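Local coordinates for protein deoxyhypusine hydroxylase (PDB 4D50) that hydroxylates the deoxyhypusine side chain of the translation factor eIF5A at a diiron centre, completing the synthesis of hypusine, at residues 83-97 against 115-127. Residues are numbered along the deposited sequence; the frame is centred on the assembly and turned at random.
Sequences LQDTRQEPMVRHEAG and YSSDPVIEVAETC. With FE (Fe (III) ion), chain C; PER (peroxide ion), chain E.
L83 lays CG over one face of the Y115 ring, a CH-pi contact 4.3 Å from the centroid, and CD1 on V123 CG1. Q84, crossing Y115 at about a right angle, sets CG against OH and donates to it from NE2. P90, in its helix's first turn, packs CB on V120 CG1. R93 bends at chi3 (58°), turning its guanidinium back to L83 O; NE and NH2 both donate to that oxygen, in the guanidinium plane. R93 NH2 makes an almost straight 2.7 Å bond to D118 OD1, and NH1 reaches OD2, closing an end-on salt bridge. A leucine at R93 would probably leave L83 O without these two donors and D118 without this countercharge. V123 fits as a knob among L83, P90, R93 and H94, joining near-parallel helices (9°) of the HEAT-like array. H94, whose NE2 binds iron, donates from ND1 to T126 OG1 (2.7 Å), which donates to E122 O: second-shell bonds that, with the iron, help hold the imidazole's rotation. G97, without a side chain, lets T126 and C127 approach closely. The salt bridge and carbonyl grip thus tie helix 90-97 to helix 76-84 and the D118 turn, while H94, with E95 and H212, holds iron.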
loop_
_atom_site.group_PDB
_atom_site.type_symbol
_atom_site.label_atom_id
_atom_site.label_comp_id
_atom_site.label_asym_id
_atom_site.label_seq_id
_atom_site.Cartn_x
_atom_site.Cartn_y
_atom_site.Cartn_z
ATOM N N LEU A 83 -5.099 -0.849 -14.348
ATOM C CA LEU A 83 -4.385 -2.075 -14.493
ATOM C C LEU A 83 -4.011 -2.329 -15.938
ATOM O O LEU A 83 -2.896 -2.742 -16.210
ATOM C CB LEU A 83 -5.207 -3.264 -14.063
ATOM C CG LEU A 83 -4.599 -4.636 -14.170
ATOM C CD1 LEU A 83 -3.236 -4.708 -13.512
ATOM C CD2 LEU A 83 -5.559 -5.715 -13.644
ATOM N N GLN A 84 -4.958 -2.095 -16.815
ATOM C CA GLN A 84 -4.701 -2.335 -18.282
ATOM C C GLN A 84 -3.839 -1.269 -18.960
ATOM O O GLN A 84 -3.211 -1.553 -19.994
ATOM C CB GLN A 84 -6.008 -2.549 -19.038
ATOM C CG GLN A 84 -6.847 -3.713 -18.491
ATOM C CD GLN A 84 -7.998 -4.124 -19.402
ATOM O OE1 GLN A 84 -8.980 -3.410 -19.541
ATOM N NE2 GLN A 84 -7.867 -5.307 -20.016
ATOM N N ASP A 85 -3.725 -0.092 -18.367
ATOM C CA ASP A 85 -3.064 0.999 -19.028
ATOM C C ASP A 85 -1.545 0.822 -18.957
ATOM O O ASP A 85 -0.971 1.135 -17.981
ATOM C CB ASP A 85 -3.480 2.294 -18.401
ATOM C CG ASP A 85 -2.844 3.495 -19.100
ATOM O OD1 ASP A 85 -2.043 3.300 -20.022
ATOM O OD2 ASP A 85 -3.107 4.601 -18.690
ATOM N N THR A 86 -0.914 0.276 -20.009
ATOM C CA THR A 86 0.502 -0.011 -20.011
ATOM C C THR A 86 1.428 1.214 -19.904
ATOM O O THR A 86 2.626 1.033 -19.719
ATOM C CB THR A 86 0.957 -0.755 -21.271
ATOM O OG1 THR A 86 0.798 0.119 -22.366
ATOM C CG2 THR A 86 0.174 -1.993 -21.544
ATOM N N ARG A 87 0.887 2.404 -20.083
ATOM C CA ARG A 87 1.647 3.630 -19.917
ATOM C C ARG A 87 1.808 3.972 -18.408
ATOM O O ARG A 87 2.803 4.648 -18.019
ATOM C CB ARG A 87 0.981 4.798 -20.646
ATOM C CG ARG A 87 0.682 4.549 -22.123
ATOM C CD ARG A 87 -0.729 5.022 -22.477
ATOM N NE ARG A 87 -0.689 5.753 -23.749
ATOM C CZ ARG A 87 -0.718 7.078 -23.877
ATOM N NH1 ARG A 87 -0.904 7.884 -22.825
ATOM N NH2 ARG A 87 -0.643 7.612 -25.085
ATOM N N GLN A 88 0.910 3.472 -17.553
ATOM C CA GLN A 88 1.039 3.731 -16.099
ATOM C C GLN A 88 2.305 3.061 -15.551
ATOM O O GLN A 88 2.624 1.971 -15.987
ATOM C CB GLN A 88 -0.198 3.227 -15.321
ATOM C CG GLN A 88 -1.499 3.930 -15.598
ATOM C CD GLN A 88 -1.627 5.301 -14.975
ATOM O OE1 GLN A 88 -2.649 5.936 -15.106
ATOM N NE2 GLN A 88 -0.615 5.746 -14.297
ATOM N N GLU A 89 2.998 3.660 -14.563
ATOM C CA GLU A 89 4.195 3.030 -13.958
ATOM C C GLU A 89 3.793 1.679 -13.375
ATOM O O GLU A 89 2.666 1.572 -12.937
ATOM C CB GLU A 89 4.758 3.887 -12.823
ATOM C CG GLU A 89 5.205 5.323 -13.224
ATOM C CD GLU A 89 4.081 6.322 -13.623
ATOM O OE1 GLU A 89 2.813 6.126 -13.455
ATOM O OE2 GLU A 89 4.483 7.399 -14.121
ATOM N N PRO A 90 4.728 0.712 -13.290
ATOM C CA PRO A 90 4.503 -0.592 -12.621
ATOM C C PRO A 90 3.845 -0.503 -11.206
ATOM O O PRO A 90 2.964 -1.292 -10.849
ATOM C CB PRO A 90 5.928 -1.160 -12.490
ATOM C CG PRO A 90 6.690 -0.560 -13.621
ATOM C CD PRO A 90 6.107 0.808 -13.833
ATOM N N MET A 91 4.349 0.417 -10.420
ATOM C CA MET A 91 3.881 0.661 -9.060
ATOM C C MET A 91 2.383 1.022 -9.062
ATOM O O MET A 91 1.627 0.636 -8.149
ATOM C CB MET A 91 4.747 1.786 -8.494
ATOM C CG MET A 91 4.277 2.587 -7.328
ATOM S SD MET A 91 5.630 3.764 -7.048
ATOM C CE MET A 91 5.027 4.471 -5.531
ATOM N N VAL A 92 1.970 1.753 -10.088
ATOM C CA VAL A 92 0.619 2.188 -10.181
ATOM C C VAL A 92 -0.258 0.984 -10.631
ATOM O O VAL A 92 -1.343 0.744 -10.081
ATOM C CB VAL A 92 0.484 3.389 -11.128
ATOM C CG1 VAL A 92 -0.946 3.688 -11.350
ATOM C CG2 VAL A 92 1.143 4.629 -10.479
ATOM N N ARG A 93 0.212 0.243 -11.632
ATOM C CA ARG A 93 -0.554 -0.867 -12.167
ATOM C C ARG A 93 -0.640 -1.949 -11.119
ATOM O O ARG A 93 -1.710 -2.573 -10.969
ATOM C CB ARG A 93 0.065 -1.399 -13.513
ATOM C CG ARG A 93 0.057 -0.336 -14.650
ATOM C CD ARG A 93 0.709 -0.872 -15.938
ATOM N NE ARG A 93 -0.038 -2.064 -16.332
ATOM C CZ ARG A 93 0.426 -3.223 -16.774
ATOM N NH1 ARG A 93 1.712 -3.431 -17.010
ATOM N NH2 ARG A 93 -0.443 -4.210 -16.992
ATOM N N HIS A 94 0.456 -2.189 -10.400
ATOM C CA HIS A 94 0.458 -3.186 -9.312
ATOM C C HIS A 94 -0.617 -2.801 -8.314
ATOM O O HIS A 94 -1.487 -3.663 -7.917
ATOM C CB HIS A 94 1.829 -3.344 -8.618
ATOM C CG HIS A 94 1.764 -3.209 -7.148
ATOM N ND1 HIS A 94 1.245 -4.184 -6.320
ATOM C CD2 HIS A 94 2.140 -2.189 -6.358
ATOM C CE1 HIS A 94 1.272 -3.736 -5.079
ATOM N NE2 HIS A 94 1.825 -2.536 -5.078
ATOM N N GLU A 95 -0.628 -1.542 -7.925
ATOM C CA GLU A 95 -1.540 -1.104 -6.876
ATOM C C GLU A 95 -3.009 -1.288 -7.300
ATOM O O GLU A 95 -3.873 -1.609 -6.491
ATOM C CB GLU A 95 -1.276 0.352 -6.401
ATOM C CG GLU A 95 -1.628 0.589 -4.968
ATOM C CD GLU A 95 -0.762 -0.184 -3.993
ATOM O OE1 GLU A 95 0.520 -0.162 -4.070
ATOM O OE2 GLU A 95 -1.338 -0.951 -3.157
ATOM N N ALA A 96 -3.275 -1.032 -8.562
ATOM C CA ALA A 96 -4.678 -1.191 -9.113
ATOM C C ALA A 96 -5.018 -2.722 -9.078
ATOM O O ALA A 96 -6.168 -3.046 -8.724
ATOM C CB ALA A 96 -4.815 -0.643 -10.553
ATOM N N GLY A 97 -4.103 -3.631 -9.469
ATOM C CA GLY A 97 -4.400 -5.046 -9.362
ATOM C C GLY A 97 -4.660 -5.513 -7.952
ATOM O O GLY A 97 -5.601 -6.247 -7.677
ATOM N N TYR A 115 -3.948 -11.132 -16.078
ATOM C CA TYR A 115 -2.830 -10.248 -15.793
ATOM C C TYR A 115 -1.828 -10.905 -14.888
ATOM O O TYR A 115 -0.788 -10.324 -14.624
ATOM C CB TYR A 115 -3.266 -8.853 -15.339
ATOM C CG TYR A 115 -3.662 -7.988 -16.486
ATOM C CD1 TYR A 115 -4.945 -8.073 -17.020
ATOM C CD2 TYR A 115 -2.813 -7.068 -17.019
ATOM C CE1 TYR A 115 -5.308 -7.320 -18.117
ATOM C CE2 TYR A 115 -3.170 -6.292 -18.097
ATOM C CZ TYR A 115 -4.407 -6.434 -18.642
ATOM O OH TYR A 115 -4.742 -5.679 -19.765
ATOM N N SER A 116 -2.101 -12.150 -14.494
ATOM C CA SER A 116 -1.133 -12.945 -13.817
ATOM C C SER A 116 0.027 -13.275 -14.725
ATOM O O SER A 116 1.066 -13.717 -14.206
ATOM C CB SER A 116 -1.762 -14.259 -13.280
ATOM O OG SER A 116 -2.685 -13.958 -12.214
ATOM N N SER A 117 -0.167 -13.081 -16.040
ATOM C CA SER A 117 0.847 -13.253 -17.043
ATOM C C SER A 117 1.370 -11.955 -17.655
ATOM O O SER A 117 2.011 -11.955 -18.712
ATOM C CB SER A 117 0.346 -14.159 -18.144
ATOM O OG SER A 117 0.299 -15.492 -17.617
ATOM N N ASP A 118 1.148 -10.848 -16.977
ATOM C CA ASP A 118 1.606 -9.548 -17.493
ATOM C C ASP A 118 3.099 -9.534 -17.606
ATOM O O ASP A 118 3.776 -10.137 -16.771
ATOM C CB ASP A 118 1.211 -8.422 -16.537
ATOM C CG ASP A 118 1.315 -7.071 -17.173
ATOM O OD1 ASP A 118 0.362 -6.675 -17.885
ATOM O OD2 ASP A 118 2.340 -6.396 -16.982
ATOM N N PRO A 119 3.637 -8.881 -18.640
ATOM C CA PRO A 119 5.109 -8.807 -18.772
ATOM C C PRO A 119 5.883 -8.115 -17.626
ATOM O O PRO A 119 7.068 -8.424 -17.439
ATOM C CB PRO A 119 5.314 -8.049 -20.083
ATOM C CG PRO A 119 3.976 -7.663 -20.623
ATOM C CD PRO A 119 2.916 -8.321 -19.805
ATOM N N VAL A 120 5.217 -7.229 -16.868
ATOM C CA VAL A 120 5.787 -6.421 -15.778
ATOM C C VAL A 120 5.598 -7.292 -14.537
ATOM O O VAL A 120 4.475 -7.606 -14.121
ATOM C CB VAL A 120 5.050 -5.093 -15.603
ATOM C CG1 VAL A 120 5.508 -4.361 -14.355
ATOM C CG2 VAL A 120 5.252 -4.197 -16.855
ATOM N N ILE A 121 6.703 -7.692 -13.989
ATOM C CA ILE A 121 6.752 -8.744 -12.965
ATOM C C ILE A 121 5.976 -8.358 -11.680
ATOM O O ILE A 121 5.234 -9.206 -11.133
ATOM C CB ILE A 121 8.179 -9.109 -12.639
ATOM C CG1 ILE A 121 8.225 -10.310 -11.717
ATOM C CG2 ILE A 121 8.962 -7.928 -12.003
ATOM C CD1 ILE A 121 7.633 -11.566 -12.303
ATOM N N GLU A 122 6.107 -7.109 -11.256
ATOM C CA GLU A 122 5.309 -6.598 -10.100
ATOM C C GLU A 122 3.806 -6.825 -10.348
ATOM O O GLU A 122 2.984 -7.137 -9.433
ATOM C CB GLU A 122 5.472 -5.091 -9.941
ATOM C CG GLU A 122 6.838 -4.670 -9.461
ATOM C CD GLU A 122 7.894 -4.561 -10.534
ATOM O OE1 GLU A 122 7.617 -4.728 -11.748
ATOM O OE2 GLU A 122 9.036 -4.238 -10.132
ATOM N N VAL A 123 3.402 -6.621 -11.584
ATOM C CA VAL A 123 1.935 -6.725 -11.926
ATOM C C VAL A 123 1.477 -8.199 -11.930
ATOM O O VAL A 123 0.491 -8.509 -11.417
ATOM C CB VAL A 123 1.623 -6.075 -13.300
ATOM C CG1 VAL A 123 0.173 -6.273 -13.737
ATOM C CG2 VAL A 123 1.959 -4.588 -13.259
ATOM N N ALA A 124 2.195 -9.032 -12.674
ATOM C CA ALA A 124 2.040 -10.472 -12.665
ATOM C C ALA A 124 1.965 -11.040 -11.269
ATOM O O ALA A 124 0.993 -11.713 -10.939
ATOM C CB ALA A 124 3.160 -11.131 -13.393
ATOM N N GLU A 125 2.964 -10.722 -10.427
ATOM C CA GLU A 125 2.946 -11.177 -9.046
ATOM C C GLU A 125 1.767 -10.681 -8.219
ATOM O O GLU A 125 1.181 -11.479 -7.477
ATOM C CB GLU A 125 4.260 -10.855 -8.324
ATOM C CG GLU A 125 5.412 -11.648 -8.887
ATOM C CD GLU A 125 6.724 -11.495 -8.102
ATOM O OE1 GLU A 125 6.900 -10.450 -7.466
ATOM O OE2 GLU A 125 7.608 -12.354 -8.211
ATOM N N THR A 126 1.484 -9.400 -8.334
ATOM C CA THR A 126 0.332 -8.801 -7.622
ATOM C C THR A 126 -0.962 -9.552 -8.021
ATOM O O THR A 126 -1.756 -9.882 -7.132
ATOM C CB THR A 126 0.129 -7.353 -8.059
ATOM O OG1 THR A 126 1.273 -6.608 -7.578
ATOM C CG2 THR A 126 -1.151 -6.790 -7.549
ATOM N N CYS A 127 -1.129 -9.877 -9.305
ATOM C CA CYS A 127 -2.402 -10.424 -9.757
ATOM C C CYS A 127 -2.443 -11.914 -9.358
ATOM O O CYS A 127 -3.530 -12.473 -9.038
ATOM C CB CYS A 127 -2.652 -10.214 -11.303
ATOM S SG CYS A 127 -2.835 -8.490 -11.703
HETATM FE FE FE C . 2.203 -1.130 -3.379
HETATM O O1 PER E . 3.564 0.388 -4.277
HETATM O O2 PER E . 4.771 1.181 -3.736
HETATM O O HOH W 1 0.975 -2.374 -2.080
HETATM O O HOH W 2 2.146 0.288 -1.775
#